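PDB 1YUD: DUF985 domain-containing protein from Shewanella oneidensis, which is of unknown function but belongs to the cupin superfamily, whose members share a small beta-barrel fold. Local coordinates for residues 145-150 with 162-168; 25-29 with 139-144; 80-86 with 116-122. One frame throughout, in Å; residues are numbered along the deposited sequence.

Interaction 1: residues 145-150 with 162-168; sequences FSQEAL and QKLSRPE
S165 and R166 of the C-terminal tail sit against the N-terminus of helix 147-152, where S146 is the N-cap. The backbone bond is Q147 N to R166 O, 2.9 Å with an N-H...O angle of 159°; its donor lies well above the carbonyl plane instead of on a lone pair. This end of the helix thus gives a first-turn N-H to the tail. S165 reaches in beside it. A chi1 of -176° swings S165 OG away from its own N and over the first helical turn, 3.4 Å from L150 CD1. The side chain of Q147 runs alongside the P167 ring, pointing the same way, and its amide carbon CD comes 3.7 Å from P167 CD. E148 bends at chi2 to cross P167 at about a right angle, with OE1 3.6 Å from P167 CB; the bond of its other oxygen to E168 N is too short to be trusted. Further out, L150 and L164 both pack on F64 of strand 62-66, R166 touches H63, and L164 bonds through its backbone to F64, which ties both segments to the barrel. The helix start is closed by S146 OG, which accepts from A149 N at 3.2 Å.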
# COMPACT_ATOMS: atom_id res chain seq x y z
N PHE A 145 11.95 6.96 20.51
CA PHE A 145 12.58 6.57 21.78
C PHE A 145 14.11 6.57 21.83
O PHE A 145 14.78 6.20 20.87
CB PHE A 145 12.07 5.19 22.21
CG PHE A 145 10.62 5.17 22.59
CD1 PHE A 145 9.63 5.26 21.62
CD2 PHE A 145 10.24 5.10 23.92
CE1 PHE A 145 8.27 5.27 21.97
CE2 PHE A 145 8.89 5.11 24.29
CZ PHE A 145 7.91 5.19 23.31
N SER A 146 14.64 6.97 22.99
CA SER A 146 16.08 7.04 23.23
C SER A 146 16.61 5.66 23.56
O SER A 146 15.89 4.85 24.14
CB SER A 146 16.36 7.93 24.44
OG SER A 146 16.08 7.22 25.64
N GLN A 147 17.87 5.39 23.23
CA GLN A 147 18.47 4.09 23.52
C GLN A 147 18.38 3.84 25.02
O GLN A 147 18.20 2.71 25.47
CB GLN A 147 19.93 4.06 23.07
CG GLN A 147 20.51 2.65 22.94
CD GLN A 147 21.96 2.66 22.46
OE1 GLN A 147 22.88 3.00 23.22
NE2 GLN A 147 22.17 2.29 21.20
N GLU A 148 18.50 4.92 25.78
CA GLU A 148 18.42 4.86 27.24
C GLU A 148 17.18 4.10 27.70
O GLU A 148 17.28 2.97 28.17
CB GLU A 148 18.40 6.27 27.84
CG GLU A 148 19.77 6.87 28.16
CD GLU A 148 20.65 7.09 26.93
OE1 GLU A 148 21.14 6.10 26.35
OE2 GLU A 148 20.84 8.27 26.56
N ALA A 149 16.02 4.73 27.57
CA ALA A 149 14.77 4.12 28.01
C ALA A 149 14.62 2.71 27.47
O ALA A 149 14.11 1.83 28.17
CB ALA A 149 13.59 4.98 27.57
N LEU A 150 15.07 2.48 26.24
CA LEU A 150 14.95 1.16 25.63
C LEU A 150 15.79 0.06 26.25
O LEU A 150 15.45 -1.12 26.15
CB LEU A 150 15.22 1.26 24.13
CG LEU A 150 14.18 2.08 23.35
CD1 LEU A 150 14.50 2.00 21.87
CD2 LEU A 150 12.78 1.54 23.63
N GLN A 162 20.37 -1.76 20.09
CA GLN A 162 21.60 -1.07 19.72
C GLN A 162 21.72 -0.87 18.21
O GLN A 162 22.76 -0.45 17.72
CB GLN A 162 22.83 -1.86 20.17
CG GLN A 162 22.99 -2.02 21.66
CD GLN A 162 24.29 -2.72 22.00
OE1 GLN A 162 24.63 -3.76 21.42
NE2 GLN A 162 25.03 -2.17 22.95
N LYS A 163 20.66 -1.18 17.47
CA LYS A 163 20.69 -0.99 16.03
C LYS A 163 19.58 -0.04 15.58
O LYS A 163 19.80 0.82 14.73
CB LYS A 163 20.55 -2.33 15.30
CG LYS A 163 21.85 -3.12 15.20
CD LYS A 163 22.46 -3.41 16.57
CE LYS A 163 23.79 -4.14 16.44
NZ LYS A 163 24.43 -4.47 17.75
N LEU A 164 18.40 -0.21 16.17
CA LEU A 164 17.25 0.61 15.83
C LEU A 164 16.99 1.67 16.89
O LEU A 164 15.85 2.00 17.18
CB LEU A 164 16.00 -0.28 15.69
CG LEU A 164 16.10 -1.55 14.83
CD1 LEU A 164 14.76 -2.27 14.84
CD2 LEU A 164 16.49 -1.20 13.42
N SER A 165 18.06 2.19 17.47
CA SER A 165 17.94 3.22 18.50
C SER A 165 19.26 3.95 18.66
O SER A 165 20.29 3.49 18.17
CB SER A 165 17.52 2.58 19.82
OG SER A 165 17.30 3.57 20.81
N ARG A 166 19.22 5.09 19.34
CA ARG A 166 20.44 5.87 19.59
C ARG A 166 20.35 6.58 20.93
O ARG A 166 19.28 7.06 21.33
CB ARG A 166 20.69 6.88 18.46
CG ARG A 166 21.36 6.25 17.25
CD ARG A 166 21.69 7.28 16.18
NE ARG A 166 20.52 8.06 15.80
CZ ARG A 166 20.26 8.45 14.56
NH1 ARG A 166 21.08 8.13 13.57
NH2 ARG A 166 19.17 9.17 14.31
N PRO A 167 21.49 6.65 21.65
CA PRO A 167 21.65 7.28 22.96
C PRO A 167 21.49 8.79 23.11
O PRO A 167 21.41 9.53 22.12
CB PRO A 167 23.03 6.80 23.40
CG PRO A 167 23.77 6.73 22.11
CD PRO A 167 22.77 6.07 21.19
N GLU A 168 21.45 9.23 24.36
CA GLU A 168 21.30 10.63 24.74
C GLU A 168 19.98 11.19 24.24
O GLU A 168 19.99 12.11 23.39
CB GLU A 168 22.48 11.45 24.18
CG GLU A 168 22.97 12.55 25.12
CD GLU A 168 23.73 12.02 26.34
OE1 GLU A 168 24.79 11.39 26.16
OE2 GLU A 168 23.25 12.25 27.48

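Interaction 2: residues 25-29 with 139-144; sequences QHVEG and FDDFEL
The F142 ring meets the 25-29 turn on two of its sides: E28 OE2 lies at the ring edge, near the plane and 3.1 Å from CE1, while V27 CG1 approaches obliquely at 3.9 Å from CE2. Carboxylate and ring planes are only 20° apart, so the E28 carboxylate lies almost level with the ring. The F139 ring takes V27 CG1 at its own edge, 4.1 Å from CE1, and F139 CZ in turn stands at the edge of the H26 ring, 4.3 Å from NE2. Also at the H26 edge, in plane, is E28 OE1, which makes a weak hydrogen bond to S62 OG. A chi1 of 65° turns V27 CG1 toward both phenyl rings, which lie on the same side of it. L144 finishes the apolar patch through CD2, 4.2 Å from V27 CG2 and near V27 O, and CD1, 3.8 Å from E28 CB. The turn that presents these groups is a type I beta turn from H26 to G29, closed by G29 N to H26 O at 2.7 Å. Behind it, E28 O accepts from H63 ND1, and the F142 ring also meets the ring of H65; these two histidines form an H-X-H pattern recalling the first cupin motif. Were F142 an alanine, V27 CG1 would probably keep only F139 of the two phenyl rings, E28 OE2 would lose the ring edge beside it, and a gap would open beside H65. No hydrogen bond crosses between the segments. The contact probably relies on apolar packing, with the carboxylate oxygen at the ring edge, where weakly positive hydrogens may suit it.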
# COMPACT_ATOMS: atom_id res chain seq x y z
N GLN A 25 14.08 13.86 4.74
CA GLN A 25 14.37 13.09 5.95
C GLN A 25 13.20 13.03 6.93
O GLN A 25 12.46 14.00 7.07
CB GLN A 25 15.59 13.69 6.67
CG GLN A 25 16.79 13.90 5.76
CD GLN A 25 17.54 15.19 6.05
OE1 GLN A 25 18.42 15.60 5.29
NE2 GLN A 25 17.19 15.85 7.17
N HIS A 26 13.05 11.90 7.60
CA HIS A 26 11.98 11.72 8.57
C HIS A 26 12.63 11.77 9.95
O HIS A 26 13.73 11.26 10.13
CB HIS A 26 11.28 10.38 8.38
CG HIS A 26 9.96 10.29 9.09
ND1 HIS A 26 9.45 9.10 9.58
CD2 HIS A 26 9.04 11.24 9.39
CE1 HIS A 26 8.28 9.33 10.14
NE2 HIS A 26 8.01 10.62 10.04
N VAL A 27 11.96 12.38 10.92
CA VAL A 27 12.54 12.49 12.25
C VAL A 27 12.97 11.16 12.83
O VAL A 27 13.90 11.11 13.65
CB VAL A 27 11.56 13.16 13.24
CG1 VAL A 27 10.34 12.29 13.44
CG2 VAL A 27 12.25 13.41 14.56
N GLU A 28 12.32 10.08 12.40
CA GLU A 28 12.64 8.75 12.90
C GLU A 28 13.72 8.09 12.07
O GLU A 28 14.15 6.98 12.36
CB GLU A 28 11.38 7.86 12.87
CG GLU A 28 11.10 7.23 11.50
CD GLU A 28 9.71 6.59 11.39
OE1 GLU A 28 9.51 5.75 10.48
OE2 GLU A 28 8.83 6.95 12.20
N GLY A 29 14.16 8.77 11.03
CA GLY A 29 15.17 8.21 10.15
C GLY A 29 14.60 8.01 8.75
O GLY A 29 13.41 8.26 8.52
N PHE A 139 1.31 14.16 14.48
CA PHE A 139 2.49 13.86 15.27
C PHE A 139 2.22 13.60 16.74
O PHE A 139 3.13 13.33 17.52
CB PHE A 139 3.54 14.95 15.08
CG PHE A 139 4.48 14.67 13.96
CD1 PHE A 139 5.58 13.83 14.15
CD2 PHE A 139 4.26 15.20 12.69
CE1 PHE A 139 6.44 13.52 13.09
CE2 PHE A 139 5.11 14.90 11.63
CZ PHE A 139 6.20 14.06 11.83
N ASP A 140 0.94 13.66 17.12
CA ASP A 140 0.54 13.40 18.50
C ASP A 140 0.50 11.89 18.64
O ASP A 140 0.64 11.35 19.74
CB ASP A 140 -0.85 13.95 18.77
CG ASP A 140 -1.04 15.35 18.24
OD1 ASP A 140 -0.91 15.54 17.02
OD2 ASP A 140 -1.34 16.26 19.05
N ASP A 141 0.28 11.21 17.51
CA ASP A 141 0.20 9.76 17.48
C ASP A 141 1.57 9.13 17.26
O ASP A 141 1.69 7.93 17.02
CB ASP A 141 -0.73 9.30 16.35
CG ASP A 141 -2.09 9.97 16.42
OD1 ASP A 141 -2.68 10.01 17.52
OD2 ASP A 141 -2.57 10.44 15.37
N PHE A 142 2.61 9.96 17.36
CA PHE A 142 3.98 9.49 17.16
C PHE A 142 4.75 9.54 18.48
O PHE A 142 4.30 10.17 19.44
CB PHE A 142 4.66 10.39 16.12
CG PHE A 142 6.06 9.97 15.78
CD1 PHE A 142 6.29 8.95 14.87
CD2 PHE A 142 7.15 10.59 16.38
CE1 PHE A 142 7.59 8.55 14.57
CE2 PHE A 142 8.45 10.20 16.08
CZ PHE A 142 8.66 9.18 15.17
N GLU A 143 5.90 8.88 18.52
CA GLU A 143 6.75 8.88 19.71
C GLU A 143 8.06 8.13 19.46
O GLU A 143 8.08 6.90 19.40
CB GLU A 143 6.02 8.26 20.91
CG GLU A 143 6.79 8.45 22.21
CD GLU A 143 5.95 8.14 23.44
OE1 GLU A 143 6.44 8.39 24.57
OE2 GLU A 143 4.81 7.65 23.28
N LEU A 144 9.15 8.89 19.33
CA LEU A 144 10.47 8.31 19.09
C LEU A 144 11.10 7.99 20.45
O LEU A 144 10.82 8.67 21.43
CB LEU A 144 11.32 9.31 18.30
CG LEU A 144 12.54 8.79 17.53
CD1 LEU A 144 12.13 7.66 16.61
CD2 LEU A 144 13.18 9.93 16.73

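Interaction 3: residues 80-86 with 116-122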
# COMPACT_ATOMS: atom_id res chain seq x y z
N SER A 80 14.20 -6.25 0.61
CA SER A 80 13.32 -6.77 1.64
C SER A 80 13.75 -6.17 2.98
O SER A 80 14.94 -6.04 3.25
CB SER A 80 13.45 -8.28 1.72
OG SER A 80 14.55 -8.61 2.56
N LEU A 81 12.78 -5.79 3.81
CA LEU A 81 13.08 -5.19 5.12
C LEU A 81 12.83 -6.20 6.24
O LEU A 81 12.72 -7.40 6.01
CB LEU A 81 12.21 -3.95 5.35
CG LEU A 81 12.17 -2.95 4.19
CD1 LEU A 81 11.28 -1.79 4.57
CD2 LEU A 81 13.56 -2.45 3.87
N THR A 82 12.74 -5.69 7.46
CA THR A 82 12.49 -6.55 8.59
C THR A 82 11.91 -5.67 9.66
O THR A 82 12.55 -4.71 10.09
CB THR A 82 13.77 -7.21 9.10
OG1 THR A 82 14.34 -7.98 8.04
CG2 THR A 82 13.48 -8.12 10.28
N ILE A 83 10.69 -5.97 10.07
CA ILE A 83 10.05 -5.16 11.08
C ILE A 83 10.29 -5.77 12.44
O ILE A 83 9.85 -6.88 12.72
CB ILE A 83 8.53 -5.08 10.84
CG1 ILE A 83 8.24 -4.87 9.35
CG2 ILE A 83 7.95 -3.97 11.68
CD1 ILE A 83 8.62 -3.52 8.84
N TYR A 84 11.02 -5.06 13.28
CA TYR A 84 11.30 -5.53 14.61
C TYR A 84 10.27 -4.84 15.50
O TYR A 84 10.21 -3.62 15.55
CB TYR A 84 12.73 -5.16 15.03
CG TYR A 84 13.80 -5.66 14.07
CD1 TYR A 84 13.98 -5.06 12.83
CD2 TYR A 84 14.63 -6.72 14.41
CE1 TYR A 84 14.95 -5.51 11.95
CE2 TYR A 84 15.61 -7.18 13.54
CZ TYR A 84 15.77 -6.57 12.31
OH TYR A 84 16.76 -7.00 11.43
N MSE A 85 9.45 -5.64 16.17
CA MSE A 85 8.40 -5.12 17.04
C MSE A 85 8.57 -5.64 18.46
O MSE A 85 8.94 -6.80 18.66
CB MSE A 85 7.03 -5.52 16.50
CG MSE A 85 6.71 -5.00 15.10
SE MSE A 85 5.57 -6.21 14.10
CE MSE A 85 4.16 -6.30 15.42
N ILE A 86 8.28 -4.79 19.43
CA ILE A 86 8.38 -5.14 20.84
C ILE A 86 7.03 -4.88 21.53
O ILE A 86 6.62 -3.72 21.72
CB ILE A 86 9.50 -4.30 21.52
CG1 ILE A 86 10.85 -4.64 20.89
CG2 ILE A 86 9.54 -4.59 23.02
CD1 ILE A 86 11.98 -3.74 21.32
N ILE A 116 6.04 -0.75 20.08
CA ILE A 116 7.27 -0.07 19.70
C ILE A 116 7.98 -0.90 18.64
O ILE A 116 8.32 -2.05 18.88
CB ILE A 116 8.21 0.15 20.91
CG1 ILE A 116 7.55 1.11 21.90
CG2 ILE A 116 9.57 0.70 20.44
CD1 ILE A 116 8.28 1.24 23.24
N PHE A 117 8.22 -0.30 17.47
CA PHE A 117 8.84 -1.00 16.36
C PHE A 117 9.80 -0.15 15.52
O PHE A 117 9.80 1.08 15.61
CB PHE A 117 7.74 -1.53 15.43
CG PHE A 117 6.92 -0.44 14.78
CD1 PHE A 117 6.10 0.39 15.54
CD2 PHE A 117 6.99 -0.23 13.40
CE1 PHE A 117 5.35 1.40 14.94
CE2 PHE A 117 6.24 0.77 12.80
CZ PHE A 117 5.42 1.59 13.56
N GLY A 118 10.59 -0.84 14.70
CA GLY A 118 11.55 -0.21 13.83
C GLY A 118 11.86 -1.17 12.70
O GLY A 118 11.34 -2.27 12.67
N SER A 119 12.70 -0.77 11.75
CA SER A 119 13.01 -1.65 10.65
C SER A 119 14.34 -1.33 9.98
O SER A 119 14.77 -0.19 9.91
CB SER A 119 11.90 -1.59 9.61
OG SER A 119 12.23 -2.38 8.47
N ALA A 120 14.98 -2.38 9.47
CA ALA A 120 16.24 -2.25 8.77
C ALA A 120 16.06 -2.99 7.46
O ALA A 120 15.06 -3.67 7.27
CB ALA A 120 17.36 -2.88 9.59
N MSE A 121 17.00 -2.84 6.54
CA MSE A 121 16.90 -3.55 5.28
C MSE A 121 17.49 -4.92 5.57
O MSE A 121 17.89 -5.19 6.70
CB MSE A 121 17.71 -2.86 4.19
CG MSE A 121 17.39 -1.39 3.99
SE MSE A 121 18.03 -0.82 2.25
CE MSE A 121 19.94 -0.88 2.59
N ASN A 122 17.55 -5.79 4.57
CA ASN A 122 18.13 -7.12 4.77
C ASN A 122 19.46 -7.26 4.02
O ASN A 122 20.32 -8.06 4.39
CB ASN A 122 17.14 -8.21 4.33
CG ASN A 122 16.16 -8.60 5.44
OD1 ASN A 122 15.02 -8.96 5.18
ND2 ASN A 122 16.63 -8.56 6.69
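Strands 81-86 and 116-121 are antiparallel neighbours in the five-stranded sheet of the cupin barrel; their axes approach to 4.6 Å, with 159° between the strand directions. The central hydrogen-bonded pair is Y84 with G118, joined by Y84 N to G118 O and G118 N to Y84 O, each 2.9 Å. I86 N bonds to I116 O at 2.8 Å, while the return bond from I116 N is weak, as is that from A120 N to T82 O. S119 OG supplies a second donor to this last oxygen, 2.9 Å from T82 O and well above the carbonyl plane; a chi1 of 176° turns it there.

I83, M85, F117 and S119 face one way. M85 CG lies 3.6 Å from F117 CB, and I83 and F117 both touch W73 of the opposing sheet, so this is the inward side; the F117 ring also meets H65 of strand 62-66. On the other face the Y84 ring lies with T82 CG2 3.3 Å above its plane, offset toward the rim, and G118 O at its edge in plane; L164 of the C-terminal tail packs against this tyrosine, and F64 touches I86 and I116.

At the end of the pair where strand 81-86 begins and 116-121 stops, N122 joins them. S80 OG donates to its OD1 in the carbonyl plane, on a lone pair, at 2.7 Å, and its ND2 gives a weak bond to T82 OG1, which itself donates to L81 O. Q96 NE2 adds a weak bond to N122 OD1. Two sheets facing each other across an aromatic and aliphatic interior, with W73 reaching I83 from the far side, are typical of the double-stranded beta-helix of cupins.

Interaction 3 is the most deeply placed of the three, its centre about 7 Å from that of the chain, and it binds two barrel strands mainly by backbone hydrogen bonds. Interactions 1 and 2 are surface contacts between loops, turns and a helix start. Interaction 2 has no bond across it and relies on side-chain packing, whereas interaction 1 combines a backbone bond with side chains laid alongside one another. Strand 62-66 is common to all three: each contact has side chains resting on it. Interactions 1 and 2 adjoin in sequence at 144-145. Interactions 1 and 3 touch directly, F145 CZ lying 4.0 Å from I116 CD1, while 2 and 3 do not meet.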